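Local coordinates for BH2358 protein (Bacillus halodurans C-125, PDB 2RBD) that is of unknown function but is a putative spore coat protein with a ferritin-like four-helix fold, at residues P9-E18 against G123-A131; N34-G44 against P81-I92. All coordinates share one frame; numbering follows the deposited sequence. Where two conformers were deposited one is given.

Contact 1: P9-E18 against G123-A131; sequences PQDEPLHYGE and GQSIREDVA
R127 reaches from the turn between helix 100-124 and helix 128-155 into the N-terminal loop, and its guanidinium is sandwiched there. L14 CD2 sits over the centre of one face, 3.7 Å from R127 CZ, while the backbone of P9 and Q10 covers the opposite face, with Q10 CA above the plane's centre. In its own plane the group grips D129 side-on: R127 NE meets D129 OD1 at 2.8 Å, and NH2 takes OD2, both bonds nearly straight. The bend at chi3 (67°) turns the guanidinium toward this carboxylate. NH1 bonds E12 O at 2.9 Å, approaching nearly end-on to the carbonyl but with the oxygen tilted out of the guanidinium plane, and also N73 OD1 just after helix 46-72. Replacing R127 with a leucine would probably leave D129 without its charge partner and E12 O without this donor.

E18 comes in crosswise to R127. Its OE2 accepts two backbone N-H groups, R127 N on the syn side at 2.8 Å and I126 N on the anti side, pinning the interhelical turn. E18 OE1 takes H15 N, so H15 and E18 form a capping box at the start of helix 16-42, and H15 ND1 adds a weak capping bond from G17 N. The H15 imidazole thus has both nitrogens engaged: NE2 points in the ring plane at Q124 O, 2.8 Å away, and I126 CD1 lies 3.8 Å from H15 CD2.

The contact therefore closes one end of the bundle, tying the first turn of helix 16-42 to the corner between helix 100-124 and helix 128-155. L69 of helix 46-72 packs against R127 and D129, and F20 of the third subunit stacks on the H15 ring.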
loop_
_atom_site.group_PDB
_atom_site.type_symbol
_atom_site.label_atom_id
_atom_site.label_comp_id
_atom_site.label_asym_id
_atom_site.label_seq_id
_atom_site.Cartn_x
_atom_site.Cartn_y
_atom_site.Cartn_z
ATOM N N PRO A 9 24.097 -11.791 -9.994
ATOM C CA PRO A 9 22.864 -10.989 -10.156
ATOM C C PRO A 9 23.145 -9.714 -10.908
ATOM O O PRO A 9 22.362 -9.313 -11.758
ATOM C CB PRO A 9 22.427 -10.647 -8.710
ATOM C CG PRO A 9 23.175 -11.532 -7.828
ATOM C CD PRO A 9 24.417 -12.003 -8.566
ATOM N N GLN A 10 24.289 -9.112 -10.602
ATOM C CA GLN A 10 24.657 -7.832 -11.169
ATOM C C GLN A 10 25.157 -7.890 -12.622
ATOM O O GLN A 10 25.477 -6.849 -13.184
ATOM C CB GLN A 10 25.669 -7.154 -10.249
ATOM C CG GLN A 10 25.085 -6.861 -8.859
ATOM C CD GLN A 10 26.005 -7.284 -7.734
ATOM O OE1 GLN A 10 27.199 -6.973 -7.754
ATOM N NE2 GLN A 10 25.460 -8.001 -6.745
ATOM N N ASP A 11 25.210 -9.072 -13.235
ATOM C CA ASP A 11 25.380 -9.169 -14.685
ATOM C C ASP A 11 24.028 -9.198 -15.451
ATOM O O ASP A 11 24.020 -9.233 -16.677
ATOM C CB ASP A 11 26.214 -10.403 -15.037
ATOM N N GLU A 12 22.896 -9.190 -14.741
ATOM C CA GLU A 12 21.560 -9.169 -15.364
ATOM C C GLU A 12 21.097 -7.721 -15.363
ATOM O O GLU A 12 21.431 -6.985 -14.457
ATOM C CB GLU A 12 20.561 -9.990 -14.548
ATOM C CG GLU A 12 21.092 -11.332 -14.040
ATOM C CD GLU A 12 20.252 -12.020 -12.904
ATOM O OE1 GLU A 12 19.311 -11.435 -12.286
ATOM O OE2 GLU A 12 20.577 -13.205 -12.629
ATOM N N PRO A 13 20.332 -7.307 -16.374
ATOM C CA PRO A 13 19.755 -5.963 -16.350
ATOM C C PRO A 13 18.670 -5.812 -15.283
ATOM O O PRO A 13 17.905 -6.737 -15.024
ATOM C CB PRO A 13 19.115 -5.818 -17.727
ATOM C CG PRO A 13 18.884 -7.167 -18.197
ATOM C CD PRO A 13 19.962 -8.036 -17.599
ATOM N N LEU A 14 18.615 -4.627 -14.687
ATOM C CA LEU A 14 17.452 -4.207 -13.895
ATOM C C LEU A 14 16.223 -4.097 -14.782
ATOM O O LEU A 14 16.306 -3.736 -15.954
ATOM C CB LEU A 14 17.704 -2.850 -13.223
ATOM C CG LEU A 14 18.874 -2.766 -12.215
ATOM C CD1 LEU A 14 19.303 -1.335 -11.977
ATOM C CD2 LEU A 14 18.509 -3.519 -10.906
ATOM N N HIS A 15 15.065 -4.405 -14.223
ATOM C CA HIS A 15 13.823 -4.101 -14.924
ATOM C C HIS A 15 13.324 -2.695 -14.624
ATOM O O HIS A 15 13.850 -2.011 -13.766
ATOM C CB HIS A 15 12.761 -5.192 -14.739
ATOM C CG HIS A 15 12.146 -5.320 -13.382
ATOM N ND1 HIS A 15 11.246 -4.404 -12.865
ATOM C CD2 HIS A 15 12.193 -6.350 -12.498
ATOM C CE1 HIS A 15 10.798 -4.852 -11.705
ATOM N NE2 HIS A 15 11.347 -6.032 -11.462
ATOM N N TYR A 16 12.396 -2.223 -15.432
ATOM C CA TYR A 16 11.892 -0.850 -15.325
ATOM C C TYR A 16 11.362 -0.494 -13.954
ATOM O O TYR A 16 11.565 0.623 -13.477
ATOM C CB TYR A 16 10.782 -0.633 -16.334
ATOM C CG TYR A 16 11.171 -0.124 -17.712
ATOM C CD1 TYR A 16 12.353 -0.475 -18.315
ATOM C CD2 TYR A 16 10.319 0.680 -18.381
ATOM C CE1 TYR A 16 12.676 0.004 -19.587
ATOM C CE2 TYR A 16 10.623 1.164 -19.625
ATOM C CZ TYR A 16 11.803 0.810 -20.226
ATOM O OH TYR A 16 12.079 1.322 -21.503
ATOM N N GLY A 17 10.718 -1.453 -13.309
ATOM C CA GLY A 17 10.240 -1.265 -11.942
ATOM C C GLY A 17 11.334 -1.109 -10.922
ATOM O O GLY A 17 11.257 -0.271 -10.034
ATOM N N GLU A 18 12.341 -1.948 -11.009
ATOM C CA GLU A 18 13.485 -1.817 -10.157
ATOM C C GLU A 18 14.159 -0.455 -10.310
ATOM O O GLU A 18 14.536 0.176 -9.317
ATOM C CB GLU A 18 14.485 -2.942 -10.444
ATOM C CG GLU A 18 14.019 -4.316 -9.903
ATOM C CD GLU A 18 14.786 -5.526 -10.467
ATOM O OE1 GLU A 18 15.484 -5.435 -11.514
ATOM O OE2 GLU A 18 14.758 -6.580 -9.821
ATOM N N GLY A 123 9.116 -7.190 -3.022
ATOM C CA GLY A 123 8.111 -7.966 -3.744
ATOM C C GLY A 123 8.154 -7.902 -5.259
ATOM O O GLY A 123 7.816 -8.883 -5.925
ATOM N N GLN A 124 8.581 -6.779 -5.820
ATOM C CA GLN A 124 8.600 -6.604 -7.253
ATOM C C GLN A 124 9.968 -6.906 -7.853
ATOM O O GLN A 124 10.137 -6.896 -9.072
ATOM C CB GLN A 124 8.142 -5.200 -7.610
ATOM C CG GLN A 124 9.154 -4.128 -7.391
ATOM C CD GLN A 124 8.722 -2.804 -8.050
ATOM O OE1 GLN A 124 9.444 -2.259 -8.899
ATOM N NE2 GLN A 124 7.513 -2.315 -7.690
ATOM N N SER A 125 10.927 -7.191 -7.000
ATOM C CA SER A 125 12.294 -7.438 -7.450
ATOM C C SER A 125 12.472 -8.799 -8.101
ATOM O O SER A 125 11.878 -9.775 -7.699
ATOM C CB SER A 125 13.284 -7.351 -6.286
ATOM O OG SER A 125 13.445 -6.004 -5.875
ATOM N N ILE A 126 13.281 -8.822 -9.143
ATOM C CA ILE A 126 13.714 -10.053 -9.811
ATOM C C ILE A 126 15.201 -10.223 -9.643
ATOM O O ILE A 126 15.671 -11.333 -9.423
ATOM C CB ILE A 126 13.328 -10.030 -11.292
ATOM C CG1 ILE A 126 11.811 -10.012 -11.436
ATOM C CG2 ILE A 126 13.929 -11.250 -12.016
ATOM C CD1 ILE A 126 11.297 -10.014 -12.885
ATOM N N ARG A 127 15.952 -9.132 -9.631
ATOM C CA ARG A 127 17.371 -9.230 -9.305
ATOM C C ARG A 127 17.558 -9.418 -7.819
ATOM O O ARG A 127 17.095 -8.601 -7.006
ATOM C CB ARG A 127 18.157 -8.033 -9.851
ATOM C CG ARG A 127 19.203 -8.463 -10.880
ATOM C CD ARG A 127 19.925 -7.328 -11.494
ATOM N NE ARG A 127 20.778 -6.601 -10.564
ATOM C CZ ARG A 127 21.546 -5.592 -10.933
ATOM N NH1 ARG A 127 21.613 -5.225 -12.202
ATOM N NH2 ARG A 127 22.263 -4.954 -10.046
ATOM N N GLU A 128 18.238 -10.502 -7.447
ATOM C CA GLU A 128 18.339 -10.883 -6.036
ATOM C C GLU A 128 19.047 -9.848 -5.157
ATOM O O GLU A 128 18.733 -9.693 -3.976
ATOM C CB GLU A 128 19.048 -12.243 -5.898
ATOM C CG GLU A 128 18.269 -13.385 -6.483
ATOM C CD GLU A 128 19.050 -14.736 -6.463
ATOM O OE1 GLU A 128 20.301 -14.730 -6.345
ATOM O OE2 GLU A 128 18.389 -15.803 -6.565
ATOM N N ASP A 129 20.023 -9.150 -5.728
ATOM C CA ASP A 129 20.747 -8.119 -4.982
ATOM C C ASP A 129 19.847 -6.960 -4.557
ATOM O O ASP A 129 20.075 -6.354 -3.510
ATOM C CB ASP A 129 21.962 -7.603 -5.774
ATOM C CG ASP A 129 21.596 -6.952 -7.113
ATOM O OD1 ASP A 129 20.822 -7.531 -7.903
ATOM O OD2 ASP A 129 22.112 -5.846 -7.377
ATOM N N VAL A 130 18.897 -6.610 -5.418
ATOM C CA VAL A 130 17.941 -5.512 -5.126
ATOM C C VAL A 130 17.025 -5.936 -3.969
ATOM O O VAL A 130 16.863 -5.194 -3.001
ATOM C CB VAL A 130 17.136 -5.068 -6.378
ATOM C CG1 VAL A 130 16.107 -3.959 -6.028
ATOM C CG2 VAL A 130 18.079 -4.608 -7.532
ATOM N N ALA A 131 16.500 -7.154 -4.033
ATOM C CA ALA A 131 15.679 -7.676 -2.958
ATOM C C ALA A 131 16.423 -7.704 -1.633
ATOM O O ALA A 131 15.882 -7.330 -0.571
ATOM C CB ALA A 131 15.200 -9.081 -3.329
HETATM O O HOH W 1 19.262 -12.254 -9.427
#

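Contact 2: N34-G44 against P81-I92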
loop_
_atom_site.group_PDB
_atom_site.type_symbol
_atom_site.label_atom_id
_atom_site.label_comp_id
_atom_site.label_asym_id
_atom_site.label_seq_id
_atom_site.Cartn_x
_atom_site.Cartn_y
_atom_site.Cartn_z
ATOM N N ASN A 34 16.806 16.586 3.610
ATOM C CA ASN A 34 16.673 18.033 3.614
ATOM C C ASN A 34 15.664 18.504 4.654
ATOM O O ASN A 34 15.947 19.405 5.428
ATOM C CB ASN A 34 16.281 18.493 2.210
ATOM C CG ASN A 34 15.977 19.982 2.151
ATOM O OD1 ASN A 34 16.796 20.771 2.518
ATOM N ND2 ASN A 34 14.803 20.342 1.700
ATOM N N GLY A 35 14.495 17.879 4.699
ATOM C CA GLY A 35 13.481 18.253 5.700
ATOM C C GLY A 35 13.921 18.018 7.125
ATOM O O GLY A 35 13.679 18.845 7.995
ATOM N N TYR A 36 14.583 16.897 7.358
ATOM C CA TYR A 36 15.045 16.572 8.688
ATOM C C TYR A 36 16.196 17.505 9.121
ATOM O O TYR A 36 16.305 17.832 10.277
ATOM C CB TYR A 36 15.492 15.113 8.789
ATOM C CG TYR A 36 14.392 14.094 8.715
ATOM C CD1 TYR A 36 13.115 14.408 8.278
ATOM C CD2 TYR A 36 14.675 12.774 8.966
ATOM C CE1 TYR A 36 12.114 13.416 8.188
ATOM C CE2 TYR A 36 13.685 11.791 8.878
ATOM C CZ TYR A 36 12.438 12.116 8.487
ATOM O OH TYR A 36 11.491 11.112 8.381
ATOM N N ARG A 37 17.060 17.904 8.192
ATOM C CA ARG A 37 18.065 18.916 8.514
ATOM C C ARG A 37 17.397 20.234 8.930
ATOM O O ARG A 37 17.864 20.935 9.840
ATOM C CB ARG A 37 18.994 19.077 7.329
ATOM C CG ARG A 37 20.010 17.948 7.241
ATOM C CD ARG A 37 20.803 18.064 5.955
ATOM N NE ARG A 37 22.009 17.241 6.003
ATOM C CZ ARG A 37 22.763 17.010 4.935
ATOM N NH1 ARG A 37 22.404 17.409 3.733
ATOM N NH2 ARG A 37 23.890 16.348 5.066
ATOM N N SER A 38 16.262 20.549 8.307
ATOM C CA SER A 38 15.505 21.723 8.767
ATOM C C SER A 38 14.916 21.445 10.148
ATOM O O SER A 38 15.084 22.246 11.064
ATOM C CB SER A 38 14.402 22.087 7.798
ATOM O OG SER A 38 13.752 23.264 8.238
ATOM N N PHE A 39 14.327 20.257 10.345
ATOM C CA PHE A 39 13.791 19.896 11.662
ATOM C C PHE A 39 14.824 19.965 12.786
ATOM O O PHE A 39 14.476 20.343 13.883
ATOM C CB PHE A 39 13.186 18.509 11.636
ATOM C CG PHE A 39 11.847 18.402 10.932
ATOM C CD1 PHE A 39 11.014 19.489 10.702
ATOM C CD2 PHE A 39 11.400 17.153 10.573
ATOM C CE1 PHE A 39 9.769 19.317 10.076
ATOM C CE2 PHE A 39 10.175 16.970 9.944
ATOM C CZ PHE A 39 9.374 18.061 9.689
ATOM N N ILE A 40 16.082 19.634 12.523
ATOM C CA ILE A 40 17.119 19.779 13.552
ATOM C C ILE A 40 17.130 21.209 14.092
ATOM O O ILE A 40 17.230 21.425 15.283
ATOM C CB ILE A 40 18.533 19.381 13.000
ATOM C CG1 ILE A 40 18.739 17.873 13.160
ATOM C CG2 ILE A 40 19.678 20.134 13.704
ATOM C CD1 ILE A 40 19.624 17.299 12.083
ATOM N N ASN A 41 17.005 22.178 13.195
ATOM C CA ASN A 41 16.972 23.587 13.573
ATOM C C ASN A 41 15.711 24.024 14.320
ATOM O O ASN A 41 15.744 25.025 15.038
ATOM C CB ASN A 41 17.199 24.446 12.344
ATOM C CG ASN A 41 18.657 24.404 11.870
ATOM O OD1 ASN A 41 19.551 24.374 12.699
ATOM N ND2 ASN A 41 18.888 24.446 10.579
ATOM N N HIS A 42 14.608 23.304 14.151
ATOM C CA HIS A 42 13.329 23.594 14.797
ATOM C C HIS A 42 13.154 22.875 16.118
ATOM O O HIS A 42 12.229 23.151 16.818
ATOM C CB HIS A 42 12.146 23.141 13.910
ATOM C CG HIS A 42 11.885 24.016 12.731
ATOM N ND1 HIS A 42 10.810 24.857 12.651
ATOM C CD2 HIS A 42 12.553 24.167 11.569
ATOM C CE1 HIS A 42 10.816 25.486 11.487
ATOM N NE2 HIS A 42 11.870 25.085 10.803
ATOM N N THR A 43 13.992 21.921 16.473
ATOM C CA THR A 43 13.781 21.037 17.611
ATOM C C THR A 43 14.427 21.599 18.890
ATOM O O THR A 43 15.574 22.049 18.829
ATOM C CB THR A 43 14.457 19.642 17.318
ATOM O OG1 THR A 43 13.872 19.036 16.139
ATOM C CG2 THR A 43 14.328 18.694 18.507
ATOM N N GLY A 44 13.737 21.465 20.007
ATOM C CA GLY A 44 14.313 21.782 21.300
ATOM C C GLY A 44 14.881 20.533 21.969
ATOM O O GLY A 44 16.027 20.524 22.468
ATOM N N PRO A 81 18.528 18.235 -2.622
ATOM C CA PRO A 81 18.743 19.544 -1.992
ATOM C C PRO A 81 20.025 19.598 -1.189
ATOM O O PRO A 81 20.487 18.578 -0.689
ATOM C CB PRO A 81 17.555 19.676 -1.062
ATOM C CG PRO A 81 16.539 18.798 -1.626
ATOM C CD PRO A 81 17.263 17.626 -2.219
ATOM N N PRO A 82 20.634 20.793 -1.060
ATOM C CA PRO A 82 21.873 20.922 -0.351
ATOM C C PRO A 82 21.718 20.867 1.156
ATOM O O PRO A 82 20.585 20.915 1.680
ATOM C CB PRO A 82 22.348 22.326 -0.747
ATOM C CG PRO A 82 21.138 23.062 -0.999
ATOM C CD PRO A 82 20.181 22.082 -1.605
ATOM N N ASP A 83 22.851 20.795 1.837
ATOM C CA ASP A 83 22.907 20.879 3.277
ATOM C C ASP A 83 22.482 22.300 3.699
ATOM O O ASP A 83 22.302 23.191 2.839
ATOM C CB ASP A 83 24.319 20.501 3.739
ATOM C CG ASP A 83 24.411 20.179 5.212
ATOM O OD1 ASP A 83 23.408 20.236 5.957
ATOM O OD2 ASP A 83 25.522 19.865 5.664
ATOM N N ARG A 84 22.232 22.479 4.988
ATOM C CA ARG A 84 21.592 23.691 5.494
ATOM C C ARG A 84 22.458 24.336 6.551
ATOM O O ARG A 84 23.119 23.664 7.333
ATOM C CB ARG A 84 20.239 23.358 6.175
ATOM C CG ARG A 84 19.166 22.967 5.213
ATOM C CD ARG A 84 17.933 22.549 5.955
ATOM N NE ARG A 84 16.864 22.457 4.983
ATOM C CZ ARG A 84 16.020 23.430 4.736
ATOM N NH1 ARG A 84 16.073 24.534 5.479
ATOM N NH2 ARG A 84 15.121 23.288 3.798
ATOM N N PRO A 85 22.404 25.658 6.655
ATOM C CA PRO A 85 23.046 26.291 7.792
ATOM C C PRO A 85 22.352 26.046 9.122
ATOM O O PRO A 85 21.164 25.694 9.178
ATOM C CB PRO A 85 23.030 27.787 7.424
ATOM C CG PRO A 85 22.079 27.949 6.381
ATOM C CD PRO A 85 21.759 26.626 5.759
ATOM N N ALA A 86 23.082 26.233 10.218
ATOM C CA ALA A 86 22.499 26.209 11.526
ATOM C C ALA A 86 21.603 27.441 11.717
ATOM O O ALA A 86 21.808 28.475 11.081
ATOM C CB ALA A 86 23.603 26.225 12.598
ATOM N N ALA A 87 20.619 27.308 12.587
ATOM C CA ALA A 87 19.744 28.416 12.936
ATOM C C ALA A 87 19.495 28.355 14.413
ATOM O O ALA A 87 19.494 27.266 15.008
ATOM C CB ALA A 87 18.426 28.303 12.209
ATOM N N ARG A 88 19.263 29.509 15.023
ATOM C CA ARG A 88 18.837 29.563 16.414
ATOM C C ARG A 88 17.347 29.379 16.531
ATOM O O ARG A 88 16.550 30.047 15.857
ATOM C CB ARG A 88 19.228 30.903 17.087
ATOM C CG ARG A 88 20.674 31.413 16.819
ATOM N N LEU A 89 16.970 28.477 17.406
ATOM C CA LEU A 89 15.600 28.135 17.661
ATOM C C LEU A 89 14.733 29.346 17.968
ATOM O O LEU A 89 13.629 29.479 17.432
ATOM C CB LEU A 89 15.557 27.182 18.857
ATOM C CG LEU A 89 14.259 26.456 19.064
ATOM C CD1 LEU A 89 13.997 25.641 17.814
ATOM C CD2 LEU A 89 14.336 25.563 20.295
ATOM N N ASP A 90 15.242 30.241 18.820
ATOM C CA ASP A 90 14.493 31.441 19.220
ATOM C C ASP A 90 14.356 32.468 18.149
ATOM O O ASP A 90 13.615 33.413 18.327
ATOM C CB ASP A 90 15.150 32.140 20.408
ATOM C CG ASP A 90 15.150 31.289 21.652
ATOM O OD1 ASP A 90 14.422 30.254 21.684
ATOM O OD2 ASP A 90 15.905 31.653 22.593
ATOM N N ASP A 91 15.071 32.336 17.044
ATOM C CA ASP A 91 14.911 33.246 15.935
ATOM C C ASP A 91 13.841 32.813 14.951
ATOM O O ASP A 91 13.571 33.520 13.993
ATOM C CB ASP A 91 16.202 33.357 15.169
ATOM C CG ASP A 91 17.277 34.117 15.921
ATOM O OD1 ASP A 91 16.942 34.839 16.890
ATOM O OD2 ASP A 91 18.448 33.994 15.510
ATOM N N ILE A 92 13.247 31.653 15.154
ATOM C CA ILE A 92 12.237 31.171 14.200
ATOM C C ILE A 92 10.904 31.789 14.601
ATOM O O ILE A 92 10.441 31.570 15.731
ATOM C CB ILE A 92 12.099 29.628 14.163
ATOM C CG1 ILE A 92 13.467 28.955 13.906
ATOM C CG2 ILE A 92 11.079 29.217 13.100
ATOM C CD1 ILE A 92 13.503 27.412 14.150
HETATM O O HOH W 2 18.431 22.443 1.374
HETATM O O HOH W 3 19.923 18.232 2.524
HETATM O O HOH W 4 17.978 25.471 16.510
#
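N41, R84 and N34 each bury more surface than any other residue where the extended, proline-rich strap 81-92 runs along the last turns of helix 16-42, on the flank of a ferritin-like helical bundle. N41 holds the strap backbone with both ends of its amide. Its ND2 gives a 2.9 Å bond to P85 O, lying in the carbonyl plane, while OD1 takes a weak bond from A87 N at 3.1 Å. ND2 has a second acceptor, G95 O of the fourth subunit.

Extended from CG to NE (chi3 168°), the R84 chain carries its guanidinium to N34 and S38. S38 CB rests on one guanidinium face, 3.7 Å from R84 CZ. R84 NE donates to N34 OD1 at 3.0 Å, from above the amide carbonyl plane, and weakly to N34 O. The far nitrogen NH1 goes to R97 O of the fourth subunit.

N34 has its CG anti to the backbone N (chi1 174°), which brings the amide over P81; N34 CG and P81 CB are 3.6 Å apart. One water bridges N34 OD1 and P82 O. One turn on, the carboxylate of D83 is stacked on the R37 guanidinium, the planes 18° apart; D83 OD1 lies over the face, 3.3 Å from R37 NE, so this salt bridge is one of charges alone.

Further along, I92 CD1 sits almost squarely over the H42 ring, 4.0 Å from its centroid, in a CH-pi contact. Beside it L89 CD1 comes within 3.2 Å of H42 O, the same carbonyl that accepts from R97 NE of its own chain.

Helix 16-42 is what contacts 1 and 2 have in common: contact 1 takes its first turn and contact 2 its last ones. Their centres are 37 Å apart, on opposite sides of the chain's centre, and the nearest atoms stay about 19 Å from each other. Along the chain, 34-44 and 81-92 both fall between 9-18 and 123-131, so contact 2 is nested inside the loop that contact 1 closes. One contact joins the N-terminal arm to a turn between helices; the other lays the long connection between helix 46-72 and helix 100-124 along the bundle. Both also border other subunits, so both regions probably help to hold the four subunits together.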